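Local coordinates for protein IclR transcriptional regulator (Thermotoga maritima, PDB 1MKM) that probably binds DNA as a winged helix-turn-helix transcription factor of the IclR family, acting as a repressor, and carries a zinc site in its regulatory domain, at residues V37-A40 / Y41-M44; P162-P165 / N166-T169; I204-H207 / N208-V212; K239-E242 / I243-L247. All blocks are in the same frame, centred on the assembly; numbering follows the deposited sequence.

Interaction 1 (V37-A40 / Y41-M44)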
loop_
_atom_site.group_PDB
_atom_site.type_symbol
_atom_site.label_atom_id
_atom_site.label_comp_id
_atom_site.label_asym_id
_atom_site.label_seq_id
_atom_site.Cartn_x
_atom_site.Cartn_y
_atom_site.Cartn_z
ATOM N N VAL B 37 15.251 -31.221 -8.295
ATOM C CA VAL B 37 14.334 -30.567 -7.372
ATOM C C VAL B 37 14.549 -31.218 -6.011
ATOM O O VAL B 37 14.501 -30.559 -4.972
ATOM C CB VAL B 37 12.855 -30.774 -7.800
ATOM C CG1 VAL B 37 11.914 -30.350 -6.678
ATOM C CG2 VAL B 37 12.556 -29.970 -9.065
ATOM N N SER B 38 14.802 -32.522 -6.040
ATOM C CA SER B 38 15.028 -33.303 -4.834
ATOM C C SER B 38 16.132 -32.709 -3.972
ATOM O O SER B 38 15.929 -32.474 -2.779
ATOM C CB SER B 38 15.389 -34.747 -5.201
ATOM O OG SER B 38 15.655 -35.528 -4.043
ATOM N N ASN B 39 17.299 -32.466 -4.570
ATOM C CA ASN B 39 18.416 -31.914 -3.810
ATOM C C ASN B 39 18.276 -30.425 -3.521
ATOM O O ASN B 39 18.906 -29.915 -2.596
ATOM C CB ASN B 39 19.751 -32.216 -4.506
ATOM C CG ASN B 39 20.080 -33.716 -4.509
ATOM O OD1 ASN B 39 19.387 -34.507 -5.154
ATOM N ND2 ASN B 39 21.125 -34.109 -3.776
ATOM N N ALA B 40 17.459 -29.723 -4.305
ATOM C CA ALA B 40 17.243 -28.304 -4.053
ATOM C C ALA B 40 16.562 -28.256 -2.697
ATOM O O ALA B 40 16.901 -27.430 -1.849
ATOM C CB ALA B 40 16.343 -27.699 -5.113
ATOM N N TYR B 41 15.607 -29.162 -2.498
ATOM C CA TYR B 41 14.879 -29.248 -1.237
ATOM C C TYR B 41 15.829 -29.446 -0.079
ATOM O O TYR B 41 15.541 -29.031 1.048
ATOM C CB TYR B 41 13.876 -30.404 -1.252
ATOM C CG TYR B 41 12.519 -30.009 -1.772
ATOM C CD1 TYR B 41 11.738 -29.058 -1.099
ATOM C CD2 TYR B 41 12.026 -30.547 -2.970
ATOM C CE1 TYR B 41 10.493 -28.649 -1.615
ATOM C CE2 TYR B 41 10.793 -30.145 -3.492
ATOM C CZ TYR B 41 10.034 -29.199 -2.815
ATOM O OH TYR B 41 8.827 -28.811 -3.356
ATOM N N LYS B 42 16.958 -30.090 -0.345
ATOM C CA LYS B 42 17.933 -30.317 0.709
ATOM C C LYS B 42 18.385 -28.956 1.247
ATOM O O LYS B 42 18.382 -28.727 2.455
ATOM C CB LYS B 42 19.122 -31.118 0.163
ATOM C CG LYS B 42 19.691 -32.141 1.151
ATOM C CD LYS B 42 20.463 -33.254 0.433
ATOM C CE LYS B 42 19.562 -33.978 -0.566
ATOM N NZ LYS B 42 20.269 -35.043 -1.333
ATOM N N TYR B 43 18.755 -28.047 0.349
ATOM C CA TYR B 43 19.188 -26.722 0.769
ATOM C C TYR B 43 18.018 -25.860 1.244
ATOM O O TYR B 43 18.081 -25.255 2.311
ATOM C CB TYR B 43 19.898 -25.994 -0.367
ATOM C CG TYR B 43 21.161 -26.652 -0.854
ATOM C CD1 TYR B 43 21.115 -27.686 -1.784
ATOM C CD2 TYR B 43 22.412 -26.202 -0.428
ATOM C CE1 TYR B 43 22.282 -28.248 -2.288
ATOM C CE2 TYR B 43 23.588 -26.760 -0.921
ATOM C CZ TYR B 43 23.513 -27.779 -1.853
ATOM O OH TYR B 43 24.666 -28.322 -2.368
ATOM N N MET B 44 16.949 -25.806 0.453
ATOM C CA MET B 44 15.777 -24.993 0.796
ATOM C C MET B 44 15.068 -25.371 2.110
ATOM O O MET B 44 14.541 -24.503 2.805
ATOM C CB MET B 44 14.777 -25.020 -0.362
ATOM C CG MET B 44 15.307 -24.420 -1.671
ATOM S SD MET B 44 16.034 -22.760 -1.505
ATOM C CE MET B 44 14.803 -21.954 -0.440
#
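V37 and Y41 lie side by side one helical turn apart and point the same way, the methyl CG1 of V37 resting 3.4 Å from CE2 of the Y41 ring. CG1 reaches the ring because it stands anti to the backbone N (chi1 168°), which turns it along the helix toward the following turn. In the backbone, the carbonyl of V37 is satisfied by Y41 N: N to O is 3.0 Å, with an N-H...O angle of 160°. The carbonyl of A40 is gripped more tightly, M44 N standing 2.8 Å from A40 O in an almost straight bond. N39 O is held less firmly. It receives only weak bonds, from K42 N at 3.0 Å and from Y43 N at 3.5 Å, and CD1 of Y43 brings the edge of its ring to 3.2 Å from the same oxygen. The side chains of N39 and K42 also run alongside each other. At the start of the helix, N39 N is satisfied by S36 OG, while the phenol of Y41, polar at the end of a largely apolar ring, bonds to R55. A40, small and buried, packs on A30 of helix 26-32. The ring of Y43 and the thioether chain of M44 pack on helix 6-19, M44 also on helix 26-32, and Y43 meets L7 of the second subunit. Helix 37-50 is the third helix of a winged helix-turn-helix domain, the one that in such folds usually enters the DNA major groove, consistent with the exposure of V37 and S38 at its first turn.

Interaction 2 (P162-P165 / N166-T169)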
loop_
_atom_site.group_PDB
_atom_site.type_symbol
_atom_site.label_atom_id
_atom_site.label_comp_id
_atom_site.label_asym_id
_atom_site.label_seq_id
_atom_site.Cartn_x
_atom_site.Cartn_y
_atom_site.Cartn_z
ATOM N N PRO B 162 40.839 6.511 -9.516
ATOM C CA PRO B 162 39.929 7.649 -9.667
ATOM C C PRO B 162 38.528 7.257 -10.146
ATOM O O PRO B 162 38.344 6.825 -11.288
ATOM C CB PRO B 162 40.666 8.542 -10.665
ATOM C CG PRO B 162 41.401 7.548 -11.512
ATOM C CD PRO B 162 41.955 6.603 -10.475
ATOM N N LYS B 163 37.548 7.420 -9.261
ATOM C CA LYS B 163 36.161 7.081 -9.567
ATOM C C LYS B 163 35.448 8.196 -10.321
ATOM O O LYS B 163 34.417 7.984 -10.967
ATOM C CB LYS B 163 35.413 6.759 -8.271
ATOM C CG LYS B 163 35.808 5.429 -7.650
ATOM C CD LYS B 163 35.300 5.302 -6.228
ATOM C CE LYS B 163 35.977 6.310 -5.319
ATOM N NZ LYS B 163 37.467 6.210 -5.378
ATOM N N THR B 164 36.004 9.392 -10.234
ATOM C CA THR B 164 35.433 10.534 -10.922
ATOM C C THR B 164 36.536 11.572 -11.139
ATOM O O THR B 164 37.489 11.642 -10.360
ATOM C CB THR B 164 34.229 11.125 -10.120
ATOM O OG1 THR B 164 34.478 11.025 -8.711
ATOM C CG2 THR B 164 32.950 10.363 -10.450
ATOM N N PRO B 165 36.441 12.367 -12.222
ATOM C CA PRO B 165 37.446 13.392 -12.524
ATOM C C PRO B 165 37.895 14.226 -11.327
ATOM O O PRO B 165 38.798 15.053 -11.440
ATOM C CB PRO B 165 36.775 14.240 -13.615
ATOM C CG PRO B 165 35.299 13.875 -13.530
ATOM C CD PRO B 165 35.339 12.415 -13.197
ATOM N N ASN B 166 37.265 14.007 -10.178
ATOM C CA ASN B 166 37.620 14.746 -8.978
ATOM C C ASN B 166 38.203 13.824 -7.906
ATOM O O ASN B 166 38.488 14.257 -6.787
ATOM C CB ASN B 166 36.391 15.481 -8.431
ATOM C CG ASN B 166 35.719 16.365 -9.474
ATOM O OD1 ASN B 166 34.863 17.184 -9.144
ATOM N ND2 ASN B 166 36.097 16.197 -10.736
ATOM N N THR B 167 38.385 12.552 -8.251
ATOM C CA THR B 167 38.946 11.580 -7.318
ATOM C C THR B 167 40.463 11.763 -7.277
ATOM O O THR B 167 41.165 11.414 -8.229
ATOM C CB THR B 167 38.646 10.118 -7.752
ATOM O OG1 THR B 167 37.264 9.979 -8.100
ATOM C CG2 THR B 167 38.960 9.153 -6.619
ATOM N N ILE B 168 40.954 12.317 -6.172
ATOM C CA ILE B 168 42.383 12.556 -5.967
ATOM C C ILE B 168 43.212 11.275 -6.142
ATOM O O ILE B 168 42.997 10.292 -5.432
ATOM C CB ILE B 168 42.637 13.102 -4.547
ATOM C CG1 ILE B 168 41.787 14.347 -4.307
ATOM C CG2 ILE B 168 44.103 13.429 -4.364
ATOM C CD1 ILE B 168 41.959 14.943 -2.921
ATOM N N THR B 169 44.168 11.286 -7.072
ATOM C CA THR B 169 45.004 10.108 -7.306
ATOM C C THR B 169 46.476 10.306 -6.905
ATOM O O THR B 169 47.305 9.421 -7.109
ATOM C CB THR B 169 44.931 9.669 -8.793
ATOM O OG1 THR B 169 43.560 9.561 -9.195
ATOM C CG2 THR B 169 45.594 8.310 -8.985
#
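T167 turns its side chain back into the curve made by P162, K163 and T164, and its CB is already in contact, 3.4 Å from CA of P162. From CB the chain forks. The hydroxyl branch, OG1, sits beside its own backbone N (chi1 -47°), which directs it into the bend, where it accepts a hydrogen bond from T164 N; N to OG1 is 2.5 Å, at a bent N-H...O angle of 138°. K163 N also lies close to OG1, at 2.8 Å, and OG1 has a further hydrogen bond to E192 O, so this buried hydroxyl ties the loop to the chain beyond strand 187-190. Threonine suits the place because it offers such a hydroxyl together with a methyl. The backbone here makes a type I beta turn from T164 to T167, within the loop between helices 148-157 and 171-184 of the GAF-like regulatory domain. P165, its phi fixed by the ring, fits the second position of that turn, and N166 follows in the third. The closing bond, T167 N to T164 O, is modelled very short and its length is doubtful. The methyl branch, CG2, anti to the backbone N, meets the folded side chain of K163 at about a right angle, with NZ 3.5 Å from CG2; NZ itself has a weak hydrogen bond to K161 O and a long, weak ion pair with D132. T164 directs its own hydroxyl to E191 O. Further on, T169 OG1 lies 3.4 Å from CB of P162 and donates to T167 O. The side chain of N166 is about 6 Å from that of D189, seen to bind zinc in a structure of this protein.

Interaction 3 (I204-H207 / N208-V212); sequences IFDH and NGYPV
D206 folds its carboxylate across the tip of a beta hairpin to the backbone N of Y210, and hydrogen bonds do most of the holding. The oxygen OD1 of D206 accepts from Y210 N at 2.5 Å, a very short bond in the model. It gets there because CG is tucked between the backbone N and the carbonyl carbon (chi1 66°); a short acid suits this reach. D206 O takes G209 N at 3.2 Å, from well above the carbonyl plane. Two weak backbone bonds continue along the arms: D206 N to Y210 O, and V212 N to I204 O. A CA-H...O contact reinforces them, F205 CA lying 3.3 Å from Y210 O. Glycine suits position 209, whose positive phi of 48° other residues adopt less readily. The apolar contact is looser, CE2 of F205 approaching CB of P211 at 4.3 Å. V212 instead lays a methyl against the D206 carboxylate, CG1 standing 3.8 Å from CG of D206, with the two side chains crossing at about a right angle. Beyond the turn, the hydroxyl of Y210 bonds to E150 of helix 148-157 and to K104, whose backbone also pairs with V212, joining the hairpin to strand 98-105. F205 meets the rings of F145 and Y249, while I204 packs against A240 and I243 of helix 226-246.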
loop_
_atom_site.group_PDB
_atom_site.type_symbol
_atom_site.label_atom_id
_atom_site.label_comp_id
_atom_site.label_asym_id
_atom_site.label_seq_id
_atom_site.Cartn_x
_atom_site.Cartn_y
_atom_site.Cartn_z
ATOM N N ILE B 204 35.295 11.286 14.711
ATOM C CA ILE B 204 34.771 10.931 16.025
ATOM C C ILE B 204 35.921 10.219 16.728
ATOM O O ILE B 204 36.327 9.143 16.299
ATOM C CB ILE B 204 33.586 9.943 15.931
ATOM C CG1 ILE B 204 32.361 10.612 15.300
ATOM C CG2 ILE B 204 33.235 9.435 17.324
ATOM C CD1 ILE B 204 31.571 11.508 16.262
ATOM N N PHE B 205 36.441 10.806 17.803
ATOM C CA PHE B 205 37.561 10.205 18.526
ATOM C C PHE B 205 37.136 9.338 19.716
ATOM O O PHE B 205 36.043 9.500 20.281
ATOM C CB PHE B 205 38.525 11.303 18.988
ATOM C CG PHE B 205 38.998 12.188 17.870
ATOM C CD1 PHE B 205 38.781 13.566 17.912
ATOM C CD2 PHE B 205 39.619 11.638 16.744
ATOM C CE1 PHE B 205 39.173 14.385 16.842
ATOM C CE2 PHE B 205 40.014 12.446 15.672
ATOM C CZ PHE B 205 39.790 13.820 15.720
ATOM N N ASP B 206 38.019 8.416 20.089
ATOM C CA ASP B 206 37.767 7.491 21.187
ATOM C C ASP B 206 38.599 7.819 22.421
ATOM O O ASP B 206 38.950 8.973 22.660
ATOM C CB ASP B 206 38.080 6.067 20.725
ATOM C CG ASP B 206 39.555 5.866 20.424
ATOM O OD1 ASP B 206 40.216 6.843 20.011
ATOM O OD2 ASP B 206 40.051 4.733 20.591
ATOM N N HIS B 207 38.899 6.786 23.205
ATOM C CA HIS B 207 39.703 6.921 24.418
ATOM C C HIS B 207 40.957 7.760 24.171
ATOM O O HIS B 207 41.056 8.905 24.607
ATOM C CB HIS B 207 40.133 5.538 24.918
ATOM C CG HIS B 207 39.134 4.870 25.811
ATOM N ND1 HIS B 207 37.774 4.978 25.624
ATOM C CD2 HIS B 207 39.304 4.051 26.876
ATOM C CE1 HIS B 207 37.147 4.253 26.535
ATOM N NE2 HIS B 207 38.052 3.680 27.306
ATOM N N ASN B 208 41.906 7.165 23.459
ATOM C CA ASN B 208 43.179 7.799 23.148
ATOM C C ASN B 208 43.116 8.674 21.901
ATOM O O ASN B 208 44.086 8.766 21.146
ATOM C CB ASN B 208 44.241 6.716 22.966
ATOM C CG ASN B 208 44.103 5.593 23.982
ATOM O OD1 ASN B 208 43.087 4.895 24.016
ATOM N ND2 ASN B 208 45.124 5.417 24.818
ATOM N N GLY B 209 41.968 9.308 21.688
ATOM C CA GLY B 209 41.800 10.179 20.539
ATOM C C GLY B 209 42.233 9.623 19.190
ATOM O O GLY B 209 43.013 10.256 18.473
ATOM N N TYR B 210 41.741 8.439 18.845
ATOM C CA TYR B 210 42.055 7.825 17.560
ATOM C C TYR B 210 40.798 8.012 16.695
ATOM O O TYR B 210 39.681 8.091 17.223
ATOM C CB TYR B 210 42.378 6.332 17.756
ATOM C CG TYR B 210 42.695 5.562 16.483
ATOM C CD1 TYR B 210 43.945 5.671 15.852
ATOM C CD2 TYR B 210 41.742 4.722 15.902
ATOM C CE1 TYR B 210 44.235 4.952 14.668
ATOM C CE2 TYR B 210 42.019 4.007 14.725
ATOM C CZ TYR B 210 43.265 4.126 14.111
ATOM O OH TYR B 210 43.502 3.436 12.932
ATOM N N PRO B 211 40.961 8.127 15.363
ATOM C CA PRO B 211 39.795 8.306 14.490
ATOM C C PRO B 211 39.074 6.980 14.224
ATOM O O PRO B 211 39.380 6.283 13.257
ATOM C CB PRO B 211 40.409 8.893 13.224
ATOM C CG PRO B 211 41.722 8.172 13.155
ATOM C CD PRO B 211 42.213 8.252 14.591
ATOM N N VAL B 212 38.116 6.643 15.080
ATOM C CA VAL B 212 37.365 5.402 14.938
ATOM C C VAL B 212 36.063 5.533 14.157
ATOM O O VAL B 212 35.404 4.529 13.885
ATOM C CB VAL B 212 36.997 4.812 16.298
ATOM C CG1 VAL B 212 38.246 4.567 17.109
ATOM C CG2 VAL B 212 36.035 5.750 17.019
#

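Interaction 4 (K239-E242 / I243-L247)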
loop_
_atom_site.group_PDB
_atom_site.type_symbol
_atom_site.label_atom_id
_atom_site.label_comp_id
_atom_site.label_asym_id
_atom_site.label_seq_id
_atom_site.Cartn_x
_atom_site.Cartn_y
_atom_site.Cartn_z
ATOM N N LYS B 239 27.791 17.731 16.842
ATOM C CA LYS B 239 27.413 16.386 17.250
ATOM C C LYS B 239 28.683 15.572 17.415
ATOM O O LYS B 239 28.804 14.778 18.342
ATOM C CB LYS B 239 26.503 15.731 16.199
ATOM C CG LYS B 239 25.159 16.429 15.999
ATOM C CD LYS B 239 24.319 16.393 17.274
ATOM C CE LYS B 239 22.940 17.025 17.067
ATOM N NZ LYS B 239 22.109 16.974 18.303
ATOM N N ALA B 240 29.639 15.773 16.514
ATOM C CA ALA B 240 30.895 15.039 16.607
ATOM C C ALA B 240 31.451 15.156 18.026
ATOM O O ALA B 240 31.637 14.153 18.729
ATOM C CB ALA B 240 31.895 15.588 15.604
ATOM N N GLU B 241 31.711 16.390 18.447
ATOM C CA GLU B 241 32.245 16.642 19.775
ATOM C C GLU B 241 31.440 15.928 20.861
ATOM O O GLU B 241 32.009 15.288 21.745
ATOM C CB GLU B 241 32.279 18.149 20.046
ATOM C CG GLU B 241 32.557 18.503 21.493
ATOM C CD GLU B 241 32.794 19.981 21.694
ATOM O OE1 GLU B 241 32.008 20.786 21.139
ATOM O OE2 GLU B 241 33.759 20.333 22.414
ATOM N N GLU B 242 30.117 16.030 20.787
ATOM C CA GLU B 242 29.254 15.391 21.781
ATOM C C GLU B 242 29.405 13.875 21.795
ATOM O O GLU B 242 29.503 13.263 22.865
ATOM C CB GLU B 242 27.789 15.749 21.530
ATOM C CG GLU B 242 26.804 14.901 22.324
ATOM C CD GLU B 242 26.858 15.177 23.808
ATOM O OE1 GLU B 242 27.971 15.218 24.365
ATOM O OE2 GLU B 242 25.783 15.348 24.421
ATOM N N ILE B 243 29.405 13.279 20.601
ATOM C CA ILE B 243 29.544 11.832 20.436
ATOM C C ILE B 243 30.918 11.388 20.897
ATOM O O ILE B 243 31.043 10.462 21.708
ATOM C CB ILE B 243 29.385 11.400 18.955
ATOM C CG1 ILE B 243 27.998 11.784 18.435
ATOM C CG2 ILE B 243 29.599 9.900 18.827
ATOM C CD1 ILE B 243 27.883 11.773 16.921
ATOM N N SER B 244 31.946 12.043 20.369
ATOM C CA SER B 244 33.320 11.723 20.720
ATOM C C SER B 244 33.465 11.631 22.232
ATOM O O SER B 244 34.104 10.714 22.750
ATOM C CB SER B 244 34.253 12.792 20.173
ATOM O OG SER B 244 34.005 12.984 18.796
ATOM N N ARG B 245 32.857 12.581 22.935
ATOM C CA ARG B 245 32.902 12.595 24.390
ATOM C C ARG B 245 32.525 11.229 24.945
ATOM O O ARG B 245 33.298 10.621 25.685
ATOM C CB ARG B 245 31.949 13.662 24.933
ATOM C CG ARG B 245 32.443 15.077 24.723
ATOM C CD ARG B 245 31.402 16.090 25.142
ATOM N NE ARG B 245 31.937 17.448 25.121
ATOM C CZ ARG B 245 31.204 18.541 25.304
ATOM N NH1 ARG B 245 29.898 18.437 25.516
ATOM N NH2 ARG B 245 31.780 19.737 25.285
ATOM N N LYS B 246 31.336 10.751 24.583
ATOM C CA LYS B 246 30.861 9.445 25.033
ATOM C C LYS B 246 31.912 8.354 24.816
ATOM O O LYS B 246 32.015 7.415 25.611
ATOM C CB LYS B 246 29.563 9.074 24.305
ATOM C CG LYS B 246 28.279 9.515 25.012
ATOM C CD LYS B 246 28.327 10.979 25.406
ATOM C CE LYS B 246 26.992 11.468 25.928
ATOM N NZ LYS B 246 25.993 11.554 24.833
ATOM N N LEU B 247 32.688 8.480 23.741
ATOM C CA LEU B 247 33.742 7.512 23.439
ATOM C C LEU B 247 34.941 7.714 24.360
ATOM O O LEU B 247 36.063 7.324 24.032
ATOM C CB LEU B 247 34.196 7.644 21.983
ATOM C CG LEU B 247 33.399 6.895 20.913
ATOM C CD1 LEU B 247 31.952 7.347 20.899
ATOM C CD2 LEU B 247 34.056 7.142 19.569
#
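E241 and R245, one turn apart, cross obliquely so that CG of E241 lies over one face of the guanidinium, and OE2 forms a salt bridge to NH2 at 3.5 Å. Their flat groups are turned 46° against each other, so the pairing is not a flat two-pronged one. E242 approaches the same guanidinium at its edge, with the planes 77° apart. Its OE1 makes a long salt bridge to NH1 of R245, at 3.9 Å, and its OE2 a long one to NZ of K246. A bend at chi2 (68°) places the E242 carboxylate between those two bases. Flexible, oppositely charged chains suit this largely solvent-facing side, where E242 and K246 border helix 79-93. The inward side is different: I243 lays CG1 3.1 Å from K239 O, and the small S244 folds OG back onto A240 O at 2.6 Å. A240 O therefore accepts two bonds, from S244 N and from S244 OG, the hydroxyl coming from above the carbonyl plane. K239 sends NZ to D90 of helix 79-93. Acids followed by bases three and four residues on form a salt-bridge network typical of solvent-facing helix sides, here on the last turns of amphipathic helix 226-246, whose other face packs on strand 197-205.

Interaction 2 is mainly a surface contact, whereas the other three are partly buried. Interaction 1 stands apart in the helix-turn-helix domain, its centre about 47 to 51 Å from those of the rest, which share the regulatory domain. Only interactions 3 and 4 touch: the hairpin 204-212 meets the end of helix 226-246, with I204 CG2 3.3 Å from L247 CD2 and a weak bond from F205 N to S244 OG. Chemistry follows place. The two helical contacts rest on regular backbone bonds, with aromatic packing in one and salt bridges in the other. The two turns depend instead on a side-chain oxygen, a threonine hydroxyl or an aspartate carboxylate, that receives a backbone N-H.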